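Local coordinates for extracellular solute-binding protein family 1 (Pseudothermotoga lettingae, PDB 5CI5) that probably serves as the sugar-capturing component of an ABC transporter, binding tagatose for delivery to its membrane partner, at residues 295-299 with 364-370; 137-143 with 261-267; 198-204 with 288-293. All coordinates share one frame; numbering follows the deposited sequence.

Interaction 1: 295-299 with 364-370. With T6T (alpha-D-tagatopyranose), chain C.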
loop_
_atom_site.group_PDB
_atom_site.type_symbol
_atom_site.label_atom_id
_atom_site.label_comp_id
_atom_site.label_asym_id
_atom_site.label_seq_id
_atom_site.Cartn_x
_atom_site.Cartn_y
_atom_site.Cartn_z
ATOM N N ALA A 295 -2.395 15.045 -3.585
ATOM C CA ALA A 295 -1.808 13.772 -4.007
ATOM C C ALA A 295 -2.276 12.598 -3.171
ATOM O O ALA A 295 -2.470 12.703 -1.965
ATOM C CB ALA A 295 -0.280 13.855 -3.949
ATOM N N SER A 296 -2.374 11.469 -3.850
ATOM C CA SER A 296 -2.558 10.184 -3.220
ATOM C C SER A 296 -1.874 9.176 -4.114
ATOM O O SER A 296 -1.715 9.422 -5.311
ATOM C CB SER A 296 -4.044 9.864 -3.033
ATOM O OG SER A 296 -4.252 8.601 -2.411
ATOM N N VAL A 297 -1.439 8.067 -3.527
ATOM C CA VAL A 297 -0.843 6.958 -4.266
ATOM C C VAL A 297 -1.753 5.723 -4.132
ATOM O O VAL A 297 -2.286 5.438 -3.048
ATOM C CB VAL A 297 0.601 6.611 -3.771
ATOM C CG1 VAL A 297 1.185 5.430 -4.524
ATOM C CG2 VAL A 297 1.512 7.836 -3.923
ATOM N N LEU A 298 -1.911 5.019 -5.251
ATOM C CA LEU A 298 -2.735 3.830 -5.390
ATOM C C LEU A 298 -1.993 2.596 -4.862
ATOM O O LEU A 298 -0.776 2.442 -5.087
ATOM C CB LEU A 298 -3.058 3.634 -6.869
ATOM C CG LEU A 298 -3.917 2.462 -7.312
ATOM C CD1 LEU A 298 -5.327 2.626 -6.763
ATOM C CD2 LEU A 298 -3.939 2.407 -8.844
ATOM N N GLY A 299 -2.717 1.705 -4.199
ATOM C CA GLY A 299 -2.149 0.444 -3.762
ATOM C C GLY A 299 -3.151 -0.695 -3.701
ATOM O O GLY A 299 -4.316 -0.567 -4.088
ATOM N N PHE A 364 -9.673 8.235 -4.365
ATOM C CA PHE A 364 -9.172 7.060 -5.088
ATOM C C PHE A 364 -8.952 7.266 -6.601
ATOM O O PHE A 364 -7.922 6.895 -7.131
ATOM C CB PHE A 364 -10.151 5.904 -4.804
ATOM C CG PHE A 364 -9.801 4.599 -5.459
ATOM C CD1 PHE A 364 -8.785 3.806 -4.953
ATOM C CD2 PHE A 364 -10.507 4.152 -6.559
ATOM C CE1 PHE A 364 -8.475 2.602 -5.534
ATOM C CE2 PHE A 364 -10.200 2.938 -7.146
ATOM C CZ PHE A 364 -9.187 2.162 -6.644
ATOM N N PRO A 365 -9.935 7.860 -7.310
ATOM C CA PRO A 365 -9.779 7.958 -8.772
ATOM C C PRO A 365 -8.595 8.826 -9.190
ATOM O O PRO A 365 -8.092 8.672 -10.308
ATOM C CB PRO A 365 -11.087 8.596 -9.239
ATOM C CG PRO A 365 -12.006 8.555 -8.092
ATOM C CD PRO A 365 -11.242 8.349 -6.842
ATOM N N HIS A 366 -8.166 9.720 -8.311
ATOM C CA HIS A 366 -7.014 10.582 -8.597
ATOM C C HIS A 366 -5.682 10.014 -8.138
ATOM O O HIS A 366 -4.631 10.625 -8.377
ATOM C CB HIS A 366 -7.194 11.942 -7.941
ATOM C CG HIS A 366 -8.365 12.715 -8.462
ATOM N ND1 HIS A 366 -8.455 13.129 -9.776
ATOM C CD2 HIS A 366 -9.490 13.154 -7.849
ATOM C CE1 HIS A 366 -9.594 13.780 -9.950
ATOM N NE2 HIS A 366 -10.236 13.815 -8.796
ATOM N N ALA A 367 -5.706 8.874 -7.461
ATOM C CA ALA A 367 -4.476 8.348 -6.868
ATOM C C ALA A 367 -3.509 7.948 -7.969
ATOM O O ALA A 367 -3.893 7.244 -8.924
ATOM C CB ALA A 367 -4.774 7.171 -5.988
ATOM N N VAL A 368 -2.265 8.403 -7.854
ATOM C CA VAL A 368 -1.259 8.085 -8.865
ATOM C C VAL A 368 -0.695 6.699 -8.648
ATOM O O VAL A 368 -0.648 6.188 -7.523
ATOM C CB VAL A 368 -0.110 9.103 -8.904
ATOM C CG1 VAL A 368 -0.674 10.512 -9.122
ATOM C CG2 VAL A 368 0.751 9.041 -7.649
ATOM N N ALA A 369 -0.300 6.074 -9.749
ATOM C CA ALA A 369 0.249 4.732 -9.695
ATOM C C ALA A 369 1.762 4.751 -9.771
ATOM O O ALA A 369 2.352 5.495 -10.580
ATOM C CB ALA A 369 -0.310 3.888 -10.830
ATOM N N ARG A 370 2.382 3.880 -8.984
ATOM C CA ARG A 370 3.754 3.449 -9.238
ATOM C C ARG A 370 3.811 2.935 -10.676
ATOM O O ARG A 370 2.850 2.351 -11.182
ATOM C CB ARG A 370 4.171 2.364 -8.244
ATOM C CG ARG A 370 4.417 2.914 -6.849
ATOM C CD ARG A 370 4.336 1.835 -5.746
ATOM N NE ARG A 370 2.973 1.535 -5.363
ATOM C CZ ARG A 370 2.657 0.712 -4.368
ATOM N NH1 ARG A 370 3.604 0.112 -3.663
ATOM N NH2 ARG A 370 1.395 0.499 -4.080
HETATM O O3 T6T C . -1.015 -0.338 -0.406
HETATM C C3 T6T C . -0.641 -1.699 -0.219
HETATM C C4 T6T C . 0.561 -2.003 -1.112
HETATM O O4 T6T C . 0.264 -1.653 -2.470
HETATM C C5 T6T C . 1.742 -1.211 -0.594
HETATM O O5 T6T C . 2.899 -1.468 -1.391
HETATM C C6 T6T C . 2.001 -1.545 0.872
HETATM O O6 T6T C . 0.837 -1.224 1.633
HETATM C C2 T6T C . -0.332 -1.940 1.223
HETATM O O2 T6T C . -0.129 -3.341 1.441
HETATM C C1 T6T C . -1.488 -1.469 2.132
HETATM O O1 T6T C . -2.710 -2.026 1.811
HETATM O O HOH W 1 -2.959 12.059 -6.686
HETATM O O HOH W 2 0.845 2.216 -7.179
#

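Interaction 2: 137-143 with 261-267. With T6T (alpha-D-tagatopyranose), chain C.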
loop_
_atom_site.group_PDB
_atom_site.type_symbol
_atom_site.label_atom_id
_atom_site.label_comp_id
_atom_site.label_asym_id
_atom_site.label_seq_id
_atom_site.Cartn_x
_atom_site.Cartn_y
_atom_site.Cartn_z
ATOM N N ASP A 137 -6.694 0.218 -2.300
ATOM C CA ASP A 137 -6.606 1.300 -1.346
ATOM C C ASP A 137 -6.053 2.538 -2.035
ATOM O O ASP A 137 -5.617 2.487 -3.190
ATOM C CB ASP A 137 -5.708 0.908 -0.150
ATOM C CG ASP A 137 -4.239 0.624 -0.555
ATOM O OD1 ASP A 137 -3.632 1.490 -1.214
ATOM O OD2 ASP A 137 -3.697 -0.471 -0.210
ATOM N N CYS A 138 -6.087 3.656 -1.319
ATOM C CA CYS A 138 -5.248 4.790 -1.689
ATOM C C CYS A 138 -4.726 5.347 -0.379
ATOM O O CYS A 138 -5.235 5.016 0.704
ATOM C CB CYS A 138 -6.000 5.848 -2.514
ATOM S SG CYS A 138 -7.366 6.649 -1.705
ATOM N N ARG A 139 -3.679 6.150 -0.468
ATOM C CA ARG A 139 -3.021 6.627 0.745
ATOM C C ARG A 139 -3.433 8.027 1.114
ATOM O O ARG A 139 -3.605 8.916 0.265
ATOM C CB ARG A 139 -1.502 6.522 0.606
ATOM C CG ARG A 139 -0.967 5.213 1.158
ATOM C CD ARG A 139 0.480 4.906 0.822
ATOM N NE ARG A 139 0.961 3.820 1.683
ATOM C CZ ARG A 139 0.729 2.526 1.484
ATOM N NH1 ARG A 139 0.057 2.127 0.412
ATOM N NH2 ARG A 139 1.193 1.623 2.355
ATOM N N LEU A 140 -3.602 8.172 2.418
ATOM C CA LEU A 140 -4.209 9.343 3.053
ATOM C C LEU A 140 -3.511 9.661 4.359
ATOM O O LEU A 140 -2.668 8.889 4.831
ATOM C CB LEU A 140 -5.695 9.097 3.325
ATOM C CG LEU A 140 -6.569 8.731 2.129
ATOM C CD1 LEU A 140 -7.843 8.063 2.605
ATOM C CD2 LEU A 140 -6.882 9.965 1.326
ATOM N N LEU A 141 -3.868 10.804 4.932
ATOM C CA LEU A 141 -3.521 11.071 6.319
ATOM C C LEU A 141 -4.448 10.248 7.209
ATOM O O LEU A 141 -5.668 10.373 7.123
ATOM C CB LEU A 141 -3.645 12.547 6.636
ATOM C CG LEU A 141 -3.246 12.963 8.033
ATOM C CD1 LEU A 141 -1.731 12.933 8.179
ATOM C CD2 LEU A 141 -3.802 14.338 8.377
ATOM N N LEU A 142 -3.834 9.406 8.034
ATOM C CA LEU A 142 -4.491 8.700 9.145
ATOM C C LEU A 142 -4.182 9.447 10.425
ATOM O O LEU A 142 -3.026 9.761 10.668
ATOM C CB LEU A 142 -3.963 7.258 9.215
ATOM C CG LEU A 142 -4.530 6.333 10.285
ATOM C CD1 LEU A 142 -5.979 5.951 9.989
ATOM C CD2 LEU A 142 -3.655 5.064 10.366
ATOM N N TYR A 143 -5.194 9.767 11.229
ATOM C CA TYR A 143 -4.918 10.549 12.416
ATOM C C TYR A 143 -5.844 10.222 13.573
ATOM O O TYR A 143 -6.936 9.687 13.394
ATOM C CB TYR A 143 -4.980 12.050 12.070
ATOM C CG TYR A 143 -6.348 12.586 11.698
ATOM C CD1 TYR A 143 -6.828 12.477 10.389
ATOM C CD2 TYR A 143 -7.146 13.240 12.637
ATOM C CE1 TYR A 143 -8.063 12.971 10.039
ATOM C CE2 TYR A 143 -8.392 13.738 12.290
ATOM C CZ TYR A 143 -8.838 13.610 10.994
ATOM O OH TYR A 143 -10.074 14.100 10.638
HETATM N N MSE A 261 -0.408 11.196 13.808
HETATM C CA MSE A 261 -0.616 11.248 12.361
HETATM C C MSE A 261 0.361 10.305 11.704
HETATM O O MSE A 261 1.499 10.206 12.139
HETATM C CB MSE A 261 -0.401 12.658 11.794
HETATM C CG MSE A 261 -1.417 13.677 12.214
HETATM SE SE MSE A 261 -1.110 15.392 11.362
HETATM C CE MSE A 261 0.058 16.204 12.675
ATOM N N ALA A 262 -0.089 9.660 10.635
ATOM C CA ALA A 262 0.771 8.836 9.796
ATOM C C ALA A 262 0.159 8.748 8.420
ATOM O O ALA A 262 -0.949 9.224 8.193
ATOM C CB ALA A 262 0.927 7.443 10.387
ATOM N N ILE A 263 0.868 8.121 7.500
ATOM C CA ILE A 263 0.269 7.764 6.234
ATOM C C ILE A 263 -0.410 6.413 6.383
ATOM O O ILE A 263 0.166 5.486 6.932
ATOM C CB ILE A 263 1.320 7.765 5.091
ATOM C CG1 ILE A 263 1.839 9.182 4.902
ATOM C CG2 ILE A 263 0.682 7.230 3.810
ATOM C CD1 ILE A 263 2.919 9.321 3.887
ATOM N N GLY A 264 -1.662 6.312 5.921
ATOM C CA GLY A 264 -2.409 5.072 5.990
ATOM C C GLY A 264 -3.570 5.097 5.023
ATOM O O GLY A 264 -3.585 5.869 4.071
ATOM N N GLY A 265 -4.564 4.265 5.283
ATOM C CA GLY A 265 -5.673 4.108 4.352
ATOM C C GLY A 265 -6.611 3.006 4.811
ATOM O O GLY A 265 -6.564 2.591 5.975
ATOM N N PRO A 266 -7.473 2.514 3.907
ATOM C CA PRO A 266 -8.541 1.610 4.374
ATOM C C PRO A 266 -8.073 0.274 4.930
ATOM O O PRO A 266 -8.803 -0.297 5.737
ATOM C CB PRO A 266 -9.412 1.436 3.108
ATOM C CG PRO A 266 -8.553 1.841 1.964
ATOM C CD PRO A 266 -7.685 2.954 2.523
ATOM N N TRP A 267 -6.881 -0.216 4.572
ATOM C CA TRP A 267 -6.360 -1.436 5.216
ATOM C C TRP A 267 -6.072 -1.213 6.703
ATOM O O TRP A 267 -6.065 -2.162 7.495
ATOM C CB TRP A 267 -5.089 -1.934 4.512
ATOM C CG TRP A 267 -3.911 -1.066 4.772
ATOM C CD1 TRP A 267 -2.949 -1.262 5.717
ATOM C CD2 TRP A 267 -3.563 0.140 4.091
ATOM N NE1 TRP A 267 -2.030 -0.243 5.682
ATOM C CE2 TRP A 267 -2.384 0.639 4.693
ATOM C CE3 TRP A 267 -4.135 0.856 3.033
ATOM C CZ2 TRP A 267 -1.781 1.818 4.274
ATOM C CZ3 TRP A 267 -3.522 2.010 2.610
ATOM C CH2 TRP A 267 -2.353 2.480 3.224
HETATM O O3 T6T C . -1.015 -0.338 -0.406
HETATM C C3 T6T C . -0.641 -1.699 -0.219
HETATM C C4 T6T C . 0.561 -2.003 -1.112
HETATM O O4 T6T C . 0.264 -1.653 -2.470
HETATM C C5 T6T C . 1.742 -1.211 -0.594
HETATM O O5 T6T C . 2.899 -1.468 -1.391
HETATM C C6 T6T C . 2.001 -1.545 0.872
HETATM O O6 T6T C . 0.837 -1.224 1.633
HETATM C C2 T6T C . -0.332 -1.940 1.223
HETATM O O2 T6T C . -0.129 -3.341 1.441
HETATM C C1 T6T C . -1.488 -1.469 2.132
HETATM O O1 T6T C . -2.710 -2.026 1.811
#

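Interaction 3: 198-204 with 288-293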
loop_
_atom_site.group_PDB
_atom_site.type_symbol
_atom_site.label_atom_id
_atom_site.label_comp_id
_atom_site.label_asym_id
_atom_site.label_seq_id
_atom_site.Cartn_x
_atom_site.Cartn_y
_atom_site.Cartn_z
HETATM N N MSE A 198 4.373 10.326 -1.879
HETATM C CA MSE A 198 3.288 11.194 -1.392
HETATM C C MSE A 198 3.738 12.653 -1.346
HETATM O O MSE A 198 3.010 13.534 -1.807
HETATM C CB MSE A 198 2.791 10.732 -0.010
HETATM C CG MSE A 198 2.041 9.441 -0.057
HETATM SE SE MSE A 198 0.251 9.707 -0.785
HETATM C CE MSE A 198 -0.541 10.586 0.755
ATOM N N PHE A 199 4.939 12.907 -0.821
ATOM C CA PHE A 199 5.437 14.279 -0.730
ATOM C C PHE A 199 5.888 14.838 -2.100
ATOM O O PHE A 199 5.678 16.019 -2.391
ATOM C CB PHE A 199 6.577 14.339 0.288
ATOM C CG PHE A 199 6.100 14.340 1.733
ATOM C CD1 PHE A 199 5.373 13.285 2.254
ATOM C CD2 PHE A 199 6.367 15.420 2.555
ATOM C CE1 PHE A 199 4.948 13.312 3.583
ATOM C CE2 PHE A 199 5.933 15.458 3.858
ATOM C CZ PHE A 199 5.207 14.401 4.372
ATOM N N LEU A 200 6.497 13.998 -2.927
ATOM C CA LEU A 200 6.926 14.375 -4.281
ATOM C C LEU A 200 5.751 14.872 -5.114
ATOM O O LEU A 200 5.813 15.943 -5.711
ATOM C CB LEU A 200 7.567 13.165 -4.957
ATOM C CG LEU A 200 7.961 13.267 -6.428
ATOM C CD1 LEU A 200 9.067 14.280 -6.669
ATOM C CD2 LEU A 200 8.360 11.869 -6.945
ATOM N N TYR A 201 4.680 14.081 -5.152
ATOM C CA TYR A 201 3.504 14.444 -5.918
ATOM C C TYR A 201 2.782 15.620 -5.254
ATOM O O TYR A 201 2.242 16.477 -5.971
ATOM C CB TYR A 201 2.594 13.209 -6.127
ATOM C CG TYR A 201 3.125 12.311 -7.242
ATOM C CD1 TYR A 201 4.084 11.327 -6.992
ATOM C CD2 TYR A 201 2.708 12.479 -8.561
ATOM C CE1 TYR A 201 4.592 10.546 -8.003
ATOM C CE2 TYR A 201 3.229 11.684 -9.592
ATOM C CZ TYR A 201 4.174 10.726 -9.304
ATOM O OH TYR A 201 4.730 9.921 -10.298
ATOM N N ALA A 202 2.826 15.710 -3.929
ATOM C CA ALA A 202 2.226 16.865 -3.251
ATOM C C ALA A 202 2.981 18.164 -3.574
ATOM O O ALA A 202 2.400 19.234 -3.511
ATOM C CB ALA A 202 2.172 16.636 -1.742
ATOM N N ALA A 203 4.262 18.053 -3.934
ATOM C CA ALA A 203 5.070 19.191 -4.352
ATOM C C ALA A 203 4.951 19.481 -5.863
ATOM O O ALA A 203 5.593 20.400 -6.362
ATOM C CB ALA A 203 6.520 18.954 -3.986
ATOM N N GLY A 204 4.133 18.693 -6.567
ATOM C CA GLY A 204 3.949 18.840 -8.008
ATOM C C GLY A 204 4.999 18.160 -8.872
ATOM O O GLY A 204 5.084 18.436 -10.076
ATOM N N HIS A 288 -4.138 13.743 2.320
ATOM C CA HIS A 288 -2.898 14.088 2.977
ATOM C C HIS A 288 -2.588 15.566 2.696
ATOM O O HIS A 288 -2.787 16.065 1.574
ATOM C CB HIS A 288 -1.739 13.202 2.515
ATOM C CG HIS A 288 -0.526 13.267 3.399
ATOM N ND1 HIS A 288 0.400 14.284 3.325
ATOM C CD2 HIS A 288 -0.076 12.417 4.352
ATOM C CE1 HIS A 288 1.369 14.058 4.196
ATOM N NE2 HIS A 288 1.090 12.937 4.850
ATOM N N PRO A 289 -2.120 16.285 3.721
ATOM C CA PRO A 289 -1.662 17.659 3.488
ATOM C C PRO A 289 -0.704 17.764 2.298
ATOM O O PRO A 289 0.137 16.876 2.084
ATOM C CB PRO A 289 -0.949 18.009 4.799
ATOM C CG PRO A 289 -1.692 17.210 5.821
ATOM C CD PRO A 289 -2.004 15.901 5.141
ATOM N N TYR A 290 -0.834 18.845 1.535
ATOM C CA TYR A 290 -0.041 18.994 0.320
ATOM C C TYR A 290 0.488 20.424 0.187
ATOM O O TYR A 290 0.150 21.321 0.980
ATOM C CB TYR A 290 -0.865 18.567 -0.910
ATOM C CG TYR A 290 -2.094 19.409 -1.181
ATOM C CD1 TYR A 290 -2.026 20.536 -1.983
ATOM C CD2 TYR A 290 -3.319 19.063 -0.650
ATOM C CE1 TYR A 290 -3.157 21.299 -2.240
ATOM C CE2 TYR A 290 -4.449 19.818 -0.898
ATOM C CZ TYR A 290 -4.359 20.936 -1.700
ATOM O OH TYR A 290 -5.480 21.685 -1.954
ATOM N N ASP A 291 1.355 20.601 -0.806
ATOM C CA ASP A 291 2.049 21.844 -1.096
ATOM C C ASP A 291 1.427 22.465 -2.356
ATOM O O ASP A 291 0.525 23.307 -2.262
ATOM C CB ASP A 291 3.544 21.552 -1.280
ATOM C CG ASP A 291 4.328 22.745 -1.780
ATOM O OD1 ASP A 291 4.050 23.871 -1.318
ATOM O OD2 ASP A 291 5.236 22.548 -2.617
ATOM N N ALA A 292 1.843 21.989 -3.526
ATOM C CA ALA A 292 1.368 22.519 -4.803
ATOM C C ALA A 292 0.074 21.876 -5.321
ATOM O O ALA A 292 -0.767 22.547 -5.931
ATOM C CB ALA A 292 2.455 22.357 -5.841
ATOM N N LYS A 293 -0.075 20.575 -5.084
ATOM C CA LYS A 293 -1.133 19.767 -5.691
ATOM C C LYS A 293 -1.573 18.693 -4.714
ATOM O O LYS A 293 -0.722 18.061 -4.095
ATOM C CB LYS A 293 -0.644 19.072 -6.967
ATOM C CG LYS A 293 -0.186 19.976 -8.107
ATOM C CD LYS A 293 -0.021 19.162 -9.408
ATOM C CE LYS A 293 0.639 19.978 -10.519
ATOM N NZ LYS A 293 0.097 21.367 -10.618
HETATM O O HOH W 3 6.448 22.667 -5.071
#

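Interaction 1: 295-299 with 364-370
At the tagatose pocket of this solute-binding fold, the chain leading into strand 298-304 is joined to the loop carrying Arg370 by a single beta bridge, Val297 with Val368. Two backbone bonds define it: Val368 N gives to Ser296 O at 2.8 Å, and Leu298 N gives to Val368 O at 2.9 Å, nearly straight at the hydrogen (171°). Beyond the bridge the Arg370 chain bends at chi3 (-81°), which brings its guanidinium back to the strand. There Arg370 NH2 donates to Leu298 O at 3.1 Å, in the carbonyl plane and on a lone pair. The same Arg370 NH2 donates to sugar O4 at 2.9 Å, while Arg370 NH1 donates to sugar O5 at 2.9 Å, almost in line (173°). A water takes the N-H groups of Arg370 N and NE and gives a proton to Leu298 O, tying the guanidinium to its own backbone and to the strand. Glu190 forms a salt bridge with Arg370 NH1, which probably helps fix the rotation of the group. A leucine in place of Arg370 would probably leave sugar O4 and O5 without these donors and Glu190 without its charged mate. On the side away from the sugar the packing is apolar: Leu298 CD1 approaches Phe364 CE1 obliquely at 3.4 Å, and the methyl of Ala367 lies against Leu298 CB. Gly299, with no side chain, brings its CA to 3.4 Å from sugar O4. Arg370 and Gly299 thus line one part of the sugar pocket of this solute-binding protein.

Interaction 2: 137-143 with 261-267
Trp267 and Arg139 meet in a closely packed corner of this contact, where the ring's CH2 sits 3.5 Å above the centre of the guanidinium, the two planes 33° apart. The sugar also packs on the indole, its C1 over the centre of one ring face, while Gly265 N covers the opposite face toward the rim. Asp137 crosses the ring obliquely, its CG 3.5 Å from Trp267 CZ3. Chi1 of 63° puts that carboxylate between backbone N and carbonyl, turned to the sugar, and OD2 accepts from both O1 and O3. The Arg139 chain, extended from CG to NE, runs past Ile263 CG2 to deliver NH2 to sugar O6 at 3.0 Å; Glu247 salt-bridges the same NH2. Away from the pocket, antiparallel strands 140-143 and 261-264 bond through Leu140 with Gly264 and Leu142 with Ala262. Side-chain packing is looser there, though still buried: Met261, a selenomethionine, rests its CG 3.9 Å from Tyr143 CB, and its selenium lies beside the Leu141 methyls. Between the two regions, Cys138 N and O are buried without a polar partner. Chemically, sugar O3 gives its proton to Asp137 OD2 at 2.7 Å while accepting from Arg139 NH1 at 2.8 Å, so the opposed charges probably polarise this hydroxyl and strengthen both bonds.

Interaction 3: 198-204 with 288-293
Helix 190-202 ends in a Schellman motif at Gly204, whose phi is positive, and the loop 288-293 folds against this C-terminus, with Ala202 at the centre of the contact. Ala202 O accepts three loop amides: Ala292 N at 2.8 Å, close to the line of the carbonyl bond, and Asp291 N and Lys293 N, each at 3.2 Å and each above the carbonyl plane. Three donors on one oxygen at a helix end, where the helix dipole would probably make the carbonyls more negative, are likely to pin the loop firmly. Beside them the Ala202 methyl touches Tyr290 CB; the phenol itself leads away.

One turn back, the selenomethionine Met198 curls on itself, chi2 -75° and chi3 -74°, and this double bend carries its CE across to His288 CB at 3.4 Å. The His288 ring stands anti to its own backbone nitrogen (chi1 -165°), and two polar partners probably limit its rotation. Within the loop His288 ND1 donates to Pro289 O at 2.9 Å, in the carbonyl plane and on a lone pair, while NE2 is hydrogen-bonded to Tyr182. Pro289 CD lies over one face of that imidazole. Phe199 reaches the ring from the helix, its CE1 3.7 Å from His288 CE1. Phe199 also meets Tyr229 edge-to-face in the packing beyond the contact.

Toward the outside, Asp291 OD2 forms a salt bridge with Lys224. The Lys293 chain passes alongside Gly204, its CD nearest to Gly204 CA. A water bridges the two segments here, giving one proton to Ala203 O and the other to Asp291 OD2, each at 2.7 Å.

Overall arrangement
Along the chain, interaction 2 opens first, at 137-143, and its segments alternate with those of interaction 3; both close before interaction 1 opens at 295-299. The centres of interactions 1 and 2 lie about 12 Å apart, and both touch the sugar. Both also reach neighbouring strands of the mixed sheet, 128-138 and 298-304; beside these, Arg139 N probably bonds to Val297 O, and Arg139 O to Ser296 OG. Interaction 3 has its centre about 12 Å from that of interaction 1 and 15 Å from that of interaction 2. Its Met198 packs against both Arg139 O and Val297 N, so helix 190-202 and the 288-293 loop probably back the sugar-binding segments, the Met198 side chain about 10 Å from the sugar.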